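Local structure of aminoglycoside N(3)-acetyltransferase, AAC(3)-IVa (Escherichia coli, 6MN3) at residues Q4-I13 with P38-A49; L60-L68 with S78-S88. The protein transfers an acetyl group from acetyl-CoA to the 3-amino group of 2-deoxystreptamine antibiotics, and so probably confers resistance to gentamicin, tobramycin and apramycin. All coordinates share one frame; numbering follows the deposited sequence.

Contact 1 (Q4-I13 with P38-A49); sequences QYEWRKAELI and PLEDGPLGLIEA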
# COMPACT_ATOMS: atom_id res chain seq x y z
N GLN A 4 -15.22 -21.63 -11.94
CA GLN A 4 -15.24 -20.73 -10.80
C GLN A 4 -16.29 -19.65 -10.98
O GLN A 4 -16.60 -19.22 -12.10
CB GLN A 4 -13.86 -20.10 -10.60
CG GLN A 4 -12.74 -21.11 -10.41
CD GLN A 4 -11.77 -20.71 -9.32
OE1 GLN A 4 -11.56 -21.46 -8.36
NE2 GLN A 4 -11.17 -19.54 -9.45
N TYR A 5 -16.84 -19.19 -9.86
CA TYR A 5 -17.94 -18.23 -9.87
C TYR A 5 -17.44 -16.83 -10.20
O TYR A 5 -16.47 -16.35 -9.60
CB TYR A 5 -18.66 -18.24 -8.52
CG TYR A 5 -19.81 -17.27 -8.43
CD1 TYR A 5 -20.99 -17.51 -9.13
CD2 TYR A 5 -19.73 -16.13 -7.65
CE1 TYR A 5 -22.05 -16.63 -9.05
CE2 TYR A 5 -20.78 -15.25 -7.56
CZ TYR A 5 -21.94 -15.50 -8.26
OH TYR A 5 -23.00 -14.62 -8.18
N GLU A 6 -18.11 -16.17 -11.14
CA GLU A 6 -17.82 -14.78 -11.48
C GLU A 6 -18.63 -13.88 -10.56
O GLU A 6 -19.86 -13.83 -10.65
CB GLU A 6 -18.13 -14.51 -12.95
CG GLU A 6 -17.36 -15.41 -13.92
CD GLU A 6 -17.38 -14.89 -15.35
OE1 GLU A 6 -17.84 -13.75 -15.57
OE2 GLU A 6 -16.95 -15.64 -16.25
N TRP A 7 -17.94 -13.17 -9.67
CA TRP A 7 -18.61 -12.38 -8.64
C TRP A 7 -19.22 -11.12 -9.22
O TRP A 7 -18.60 -10.41 -10.01
CB TRP A 7 -17.62 -12.02 -7.53
CG TRP A 7 -17.18 -13.19 -6.73
CD1 TRP A 7 -16.12 -14.01 -6.98
CD2 TRP A 7 -17.80 -13.68 -5.53
NE1 TRP A 7 -16.04 -14.98 -6.01
CE2 TRP A 7 -17.05 -14.80 -5.11
CE3 TRP A 7 -18.90 -13.29 -4.77
CZ2 TRP A 7 -17.38 -15.53 -3.97
CZ3 TRP A 7 -19.22 -14.01 -3.64
CH2 TRP A 7 -18.46 -15.11 -3.25
N ARG A 8 -20.46 -10.84 -8.82
CA ARG A 8 -21.14 -9.63 -9.25
C ARG A 8 -20.68 -8.43 -8.43
O ARG A 8 -20.18 -8.57 -7.31
CB ARG A 8 -22.66 -9.80 -9.13
CG ARG A 8 -23.21 -11.02 -9.83
CD ARG A 8 -23.38 -10.77 -11.31
NE ARG A 8 -23.81 -11.97 -12.02
CZ ARG A 8 -25.07 -12.30 -12.25
NH1 ARG A 8 -26.05 -11.52 -11.82
NH2 ARG A 8 -25.36 -13.42 -12.90
N LYS A 9 -20.85 -7.24 -9.01
CA LYS A 9 -20.41 -6.02 -8.34
C LYS A 9 -21.10 -5.83 -7.00
O LYS A 9 -20.46 -5.52 -5.99
CB LYS A 9 -20.66 -4.81 -9.25
CG LYS A 9 -19.50 -4.46 -10.15
CD LYS A 9 -19.94 -4.33 -11.60
CE LYS A 9 -21.05 -3.29 -11.75
NZ LYS A 9 -21.49 -3.15 -13.17
N ALA A 10 -22.43 -6.02 -6.96
CA ALA A 10 -23.16 -5.86 -5.71
C ALA A 10 -22.73 -6.88 -4.66
O ALA A 10 -22.75 -6.59 -3.46
CB ALA A 10 -24.66 -5.95 -5.96
N GLU A 11 -22.34 -8.08 -5.09
CA GLU A 11 -21.83 -9.06 -4.14
C GLU A 11 -20.52 -8.61 -3.52
O GLU A 11 -20.30 -8.78 -2.32
CB GLU A 11 -21.65 -10.42 -4.82
CG GLU A 11 -22.93 -11.04 -5.33
CD GLU A 11 -22.70 -12.41 -5.93
OE1 GLU A 11 -22.33 -12.48 -7.12
OE2 GLU A 11 -22.88 -13.41 -5.21
N LEU A 12 -19.64 -8.02 -4.33
CA LEU A 12 -18.35 -7.55 -3.82
C LEU A 12 -18.55 -6.43 -2.80
O LEU A 12 -17.81 -6.35 -1.81
CB LEU A 12 -17.47 -7.08 -4.97
CG LEU A 12 -17.11 -8.14 -6.02
CD1 LEU A 12 -16.60 -7.48 -7.30
CD2 LEU A 12 -16.08 -9.11 -5.47
N ILE A 13 -19.54 -5.56 -3.02
CA ILE A 13 -19.83 -4.51 -2.05
C ILE A 13 -20.24 -5.12 -0.72
O ILE A 13 -19.81 -4.68 0.35
CB ILE A 13 -20.91 -3.55 -2.59
CG1 ILE A 13 -20.50 -2.98 -3.95
CG2 ILE A 13 -21.15 -2.41 -1.62
CD1 ILE A 13 -21.64 -2.29 -4.68
N PRO A 38 -12.12 -14.62 -10.84
CA PRO A 38 -12.88 -13.82 -11.81
C PRO A 38 -14.06 -13.04 -11.22
O PRO A 38 -14.73 -13.49 -10.29
CB PRO A 38 -13.38 -14.87 -12.80
CG PRO A 38 -13.53 -16.10 -11.99
CD PRO A 38 -12.45 -16.05 -10.94
N LEU A 39 -14.30 -11.86 -11.78
CA LEU A 39 -15.45 -11.03 -11.46
C LEU A 39 -16.15 -10.63 -12.75
O LEU A 39 -15.53 -10.55 -13.81
CB LEU A 39 -15.05 -9.76 -10.70
CG LEU A 39 -13.92 -9.85 -9.69
CD1 LEU A 39 -13.42 -8.47 -9.35
CD2 LEU A 39 -14.40 -10.58 -8.45
N GLU A 40 -17.44 -10.36 -12.64
CA GLU A 40 -18.14 -9.70 -13.73
C GLU A 40 -17.73 -8.24 -13.79
O GLU A 40 -17.76 -7.54 -12.77
CB GLU A 40 -19.65 -9.84 -13.56
CG GLU A 40 -20.44 -9.51 -14.82
CD GLU A 40 -21.71 -10.31 -14.94
OE1 GLU A 40 -22.71 -9.95 -14.28
OE2 GLU A 40 -21.72 -11.31 -15.69
N ASP A 41 -17.32 -7.79 -14.97
CA ASP A 41 -16.87 -6.44 -15.32
C ASP A 41 -15.42 -6.19 -14.91
O ASP A 41 -14.94 -5.05 -15.06
CB ASP A 41 -17.76 -5.33 -14.72
CG ASP A 41 -19.12 -5.26 -15.39
OD1 ASP A 41 -19.18 -5.35 -16.63
OD2 ASP A 41 -20.13 -5.12 -14.67
N GLY A 42 -14.70 -7.19 -14.41
CA GLY A 42 -13.26 -7.13 -14.29
C GLY A 42 -12.74 -6.11 -13.28
O GLY A 42 -13.40 -5.79 -12.29
N PRO A 43 -11.53 -5.60 -13.53
CA PRO A 43 -10.90 -4.69 -12.56
C PRO A 43 -11.70 -3.42 -12.30
O PRO A 43 -11.77 -2.97 -11.15
CB PRO A 43 -9.54 -4.38 -13.20
CG PRO A 43 -9.30 -5.50 -14.17
CD PRO A 43 -10.65 -5.89 -14.68
N LEU A 44 -12.29 -2.82 -13.34
CA LEU A 44 -13.17 -1.67 -13.13
C LEU A 44 -14.34 -2.02 -12.22
O LEU A 44 -14.77 -1.20 -11.41
CB LEU A 44 -13.69 -1.14 -14.46
CG LEU A 44 -12.71 -1.00 -15.62
CD1 LEU A 44 -13.47 -0.93 -16.95
CD2 LEU A 44 -11.87 0.25 -15.38
N GLY A 45 -14.87 -3.23 -12.37
CA GLY A 45 -15.94 -3.66 -11.48
C GLY A 45 -15.49 -3.73 -10.04
O GLY A 45 -16.24 -3.38 -9.12
N LEU A 46 -14.25 -4.18 -9.81
CA LEU A 46 -13.72 -4.18 -8.45
C LEU A 46 -13.54 -2.76 -7.93
O LEU A 46 -13.83 -2.48 -6.76
CB LEU A 46 -12.39 -4.93 -8.41
CG LEU A 46 -11.66 -4.92 -7.07
CD1 LEU A 46 -12.53 -5.54 -5.99
CD2 LEU A 46 -10.33 -5.64 -7.18
N ILE A 47 -13.08 -1.84 -8.79
CA ILE A 47 -12.94 -0.45 -8.38
C ILE A 47 -14.30 0.16 -8.08
O ILE A 47 -14.48 0.85 -7.07
CB ILE A 47 -12.18 0.35 -9.46
CG1 ILE A 47 -10.72 -0.11 -9.53
CG2 ILE A 47 -12.27 1.84 -9.19
CD1 ILE A 47 -10.03 0.27 -10.82
N GLU A 48 -15.29 -0.09 -8.95
CA GLU A 48 -16.63 0.43 -8.71
C GLU A 48 -17.22 -0.12 -7.42
O GLU A 48 -17.94 0.59 -6.70
CB GLU A 48 -17.54 0.11 -9.89
CG GLU A 48 -17.46 1.10 -11.04
CD GLU A 48 -18.29 0.68 -12.24
OE1 GLU A 48 -19.06 -0.31 -12.12
OE2 GLU A 48 -18.18 1.32 -13.30
N ALA A 49 -16.93 -1.39 -7.11
CA ALA A 49 -17.39 -1.96 -5.85
C ALA A 49 -16.72 -1.28 -4.66
O ALA A 49 -17.39 -0.97 -3.66
CB ALA A 49 -17.13 -3.46 -5.83
O HOH W 1 -21.45 -7.19 -12.26
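K9 reaches across to helix 42-49 with its chain kinked at chi2 and chi3, crossing D41 at about a right angle. Its NZ lies 2.8 Å from D41 OD2 and meets that oxygen from above the carboxylate plane, though D41 is poorly ordered; on the way its CG passes over G45, 3.6 Å from the G45 O. E48 OE1 completes the salt-bridge network with a long link to NZ at 3.9 Å, and the ammonium thus sits between two carboxylates. R8 and E40 run side by side, pointing the same way. Here E40 OE1 is 3.2 Å from R8 NE but well out of the guanidinium plane, so any attraction is one of charge alone, no N-H aims at the oxygen, and E40 is poorly ordered. Deeper in the contact, beyond these charged groups, L12 lays CD2 against L39 CD2 (3.7 Å) and CB against the A49 methyl, which I13 CG1 also touches. The same L39 CD2 packs on W7 CB, while P38 O lies at the indole edge, near its plane. The backbones are tied by W7 N to P38 O (3.3 Å) and E40 N to W7 O (2.9 Å). H215 joins from outside, bonding to Y5 O and meeting W7 edge to face. The arrangement is a single beta bridge between W7 and L39 leading into two packed helices, whose short segments cross at -43° with axes 8.8 Å apart, on the outer side of the acetyltransferase fold.

Contact 2 (L60-L68 with S78-S88); sequences LVMPSWSGL and SPVTPDLGVVS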
# COMPACT_ATOMS: atom_id res chain seq x y z
N LEU A 60 -10.92 6.64 -1.83
CA LEU A 60 -10.20 5.42 -2.15
C LEU A 60 -8.78 5.76 -2.58
O LEU A 60 -8.58 6.62 -3.45
CB LEU A 60 -10.91 4.65 -3.26
CG LEU A 60 -10.17 3.45 -3.86
CD1 LEU A 60 -9.97 2.37 -2.81
CD2 LEU A 60 -10.95 2.91 -5.06
N VAL A 61 -7.79 5.10 -1.97
CA VAL A 61 -6.39 5.37 -2.23
C VAL A 61 -5.70 4.07 -2.63
O VAL A 61 -5.97 3.01 -2.05
CB VAL A 61 -5.68 6.01 -1.02
CG1 VAL A 61 -4.34 6.58 -1.43
CG2 VAL A 61 -6.55 7.09 -0.39
N MET A 62 -4.80 4.15 -3.60
CA MET A 62 -4.03 3.01 -4.08
C MET A 62 -2.61 3.45 -4.38
O MET A 62 -2.37 4.60 -4.78
CB MET A 62 -4.64 2.40 -5.34
CG MET A 62 -5.99 1.76 -5.15
SD MET A 62 -6.51 0.93 -6.65
CE MET A 62 -8.27 0.78 -6.36
N PRO A 63 -1.63 2.56 -4.19
CA PRO A 63 -0.28 2.85 -4.65
C PRO A 63 -0.26 3.00 -6.17
O PRO A 63 -1.08 2.41 -6.88
CB PRO A 63 0.53 1.63 -4.20
CG PRO A 63 -0.48 0.55 -4.03
CD PRO A 63 -1.73 1.23 -3.56
N SER A 64 0.67 3.81 -6.66
CA SER A 64 0.68 4.15 -8.08
C SER A 64 2.06 4.61 -8.54
O SER A 64 2.16 5.55 -9.33
CB SER A 64 -0.36 5.22 -8.37
OG SER A 64 -0.66 5.30 -9.75
N TRP A 65 3.12 3.96 -8.06
CA TRP A 65 4.46 4.36 -8.44
C TRP A 65 4.95 3.54 -9.64
O TRP A 65 4.38 2.51 -10.00
CB TRP A 65 5.43 4.22 -7.26
CG TRP A 65 5.42 2.87 -6.61
CD1 TRP A 65 5.98 1.73 -7.09
CD2 TRP A 65 4.85 2.54 -5.34
NE1 TRP A 65 5.78 0.70 -6.21
CE2 TRP A 65 5.09 1.17 -5.12
CE3 TRP A 65 4.16 3.27 -4.37
CZ2 TRP A 65 4.66 0.51 -3.97
CZ3 TRP A 65 3.73 2.62 -3.23
CH2 TRP A 65 3.98 1.25 -3.04
N SER A 66 6.04 4.01 -10.25
CA SER A 66 6.54 3.45 -11.50
C SER A 66 7.63 2.40 -11.30
O SER A 66 7.67 1.41 -12.04
CB SER A 66 7.09 4.57 -12.39
OG SER A 66 6.04 5.32 -12.97
N GLY A 67 8.51 2.60 -10.32
CA GLY A 67 9.63 1.72 -10.12
C GLY A 67 10.82 1.98 -11.02
O GLY A 67 11.89 1.40 -10.78
N LEU A 68 10.68 2.83 -12.03
CA LEU A 68 11.78 3.16 -12.93
C LEU A 68 12.60 4.29 -12.31
O LEU A 68 12.17 5.44 -12.29
CB LEU A 68 11.26 3.56 -14.30
CG LEU A 68 10.21 2.63 -14.93
CD1 LEU A 68 9.42 3.37 -16.00
CD2 LEU A 68 10.86 1.38 -15.50
N SER A 78 2.73 8.08 -16.99
CA SER A 78 3.62 7.09 -16.39
C SER A 78 2.82 5.93 -15.81
O SER A 78 2.01 6.14 -14.89
CB SER A 78 4.48 7.73 -15.29
OG SER A 78 5.47 8.58 -15.85
N PRO A 79 3.00 4.71 -16.30
CA PRO A 79 2.21 3.58 -15.80
C PRO A 79 2.71 3.09 -14.45
O PRO A 79 3.88 3.24 -14.09
CB PRO A 79 2.41 2.50 -16.88
CG PRO A 79 3.13 3.18 -18.02
CD PRO A 79 3.88 4.31 -17.41
N VAL A 80 1.78 2.51 -13.69
CA VAL A 80 2.13 1.88 -12.43
C VAL A 80 2.99 0.65 -12.71
O VAL A 80 2.82 -0.04 -13.72
CB VAL A 80 0.86 1.51 -11.64
CG1 VAL A 80 1.22 1.04 -10.25
CG2 VAL A 80 -0.07 2.70 -11.57
N THR A 81 3.93 0.38 -11.81
CA THR A 81 4.77 -0.80 -11.96
C THR A 81 3.91 -2.05 -12.01
O THR A 81 2.91 -2.15 -11.28
CB THR A 81 5.78 -0.90 -10.81
OG1 THR A 81 6.37 -2.20 -10.80
CG2 THR A 81 5.09 -0.64 -9.48
N PRO A 82 4.25 -3.03 -12.85
CA PRO A 82 3.41 -4.24 -12.96
C PRO A 82 3.34 -5.05 -11.68
O PRO A 82 2.46 -5.92 -11.56
CB PRO A 82 4.08 -5.03 -14.09
CG PRO A 82 5.48 -4.53 -14.13
CD PRO A 82 5.40 -3.08 -13.76
N ASP A 83 4.22 -4.80 -10.71
CA ASP A 83 4.18 -5.52 -9.45
C ASP A 83 3.04 -5.07 -8.54
O ASP A 83 2.72 -5.78 -7.58
CB ASP A 83 5.52 -5.37 -8.72
CG ASP A 83 5.78 -6.50 -7.74
OD1 ASP A 83 5.48 -7.66 -8.09
OD2 ASP A 83 6.29 -6.23 -6.64
N LEU A 84 2.42 -3.93 -8.82
CA LEU A 84 1.31 -3.45 -8.01
C LEU A 84 -0.05 -3.92 -8.52
O LEU A 84 -1.05 -3.72 -7.83
CB LEU A 84 1.33 -1.92 -7.94
CG LEU A 84 2.41 -1.34 -7.01
CD1 LEU A 84 2.39 0.18 -7.03
CD2 LEU A 84 2.22 -1.86 -5.59
N GLY A 85 -0.10 -4.54 -9.70
CA GLY A 85 -1.31 -5.17 -10.19
C GLY A 85 -2.04 -4.33 -11.22
O GLY A 85 -1.73 -3.15 -11.46
N VAL A 86 -3.03 -4.96 -11.85
CA VAL A 86 -3.83 -4.30 -12.87
C VAL A 86 -4.78 -3.28 -12.26
O VAL A 86 -5.09 -2.26 -12.88
CB VAL A 86 -4.59 -5.35 -13.70
CG1 VAL A 86 -5.20 -4.71 -14.95
CG2 VAL A 86 -3.66 -6.49 -14.08
N VAL A 87 -5.27 -3.54 -11.04
CA VAL A 87 -6.21 -2.62 -10.41
C VAL A 87 -5.55 -1.27 -10.15
O VAL A 87 -6.13 -0.21 -10.41
CB VAL A 87 -6.76 -3.24 -9.11
CG1 VAL A 87 -7.67 -2.26 -8.39
CG2 VAL A 87 -7.49 -4.54 -9.41
N SER A 88 -4.31 -1.28 -9.65
CA SER A 88 -3.60 -0.03 -9.40
C SER A 88 -3.35 0.73 -10.69
O SER A 88 -3.50 1.95 -10.75
CB SER A 88 -2.29 -0.30 -8.67
OG SER A 88 -2.51 -0.55 -7.30
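W65 O accepts the backbone N-H of T81 at 2.8 Å, in the carbonyl plane and nearly straight (162° at the hydrogen), and V80 CA adds a C-H...O contact to the same oxygen. One residue on, S66 OG donates to P79 O at 3.2 Å, tilted from that carbonyl's plane. The W65 indole has its CG between the backbone N and carbonyl carbon (chi1 53°), which turns the ring alongside T81, its CD1 3.5 Å from T81 CG2. L84 crosses the indole at about a right angle and sets CD1 over one face, a CH-pi contact 3.6 Å from the centroid of the five-membered ring. L84 CD1 also touches P63 CB at 3.7 Å, so this one methyl meets both the proline and the indole. The contact joins strand 59-63 of the central mixed sheet, and the residues that follow it, to the connection that leads into helix 86-91, with G85 at the N-cap. On the strand itself, M62 CE meets V87 CG1 (3.7 Å), the two side chains crossing at about a right angle. V80 CG2 lies 3.2 Å from S64 OG, a hydroxyl whose polar partner is R99 NE; R99 also binds S78 O through NH1.

Contacts 1 and 2 follow one another along the chain: helix 42-54, which contact 1 packs against helix 9-19, leads into strand 59-63, where contact 2 begins. Their centres are about 20 Å apart, yet they meet where helix 42-54 packs on helix 86-91 and on M62 of strand 59-63. L46 CD2 lies 3.8 Å from V87 CG2, and I47 CG1 touches V87 CG1 at 3.9 Å and M62 CE at 4.1 Å. Contact 1 is peripheral, its centre about 21 Å from that of the chain, against about 10 Å for contact 2. Both lie away from the zinc site of C191, H243, C249 and C252. In contact 2 the W65 side chain comes near a possible Cys-His-Glu triad (C192, H156, E159) without touching it.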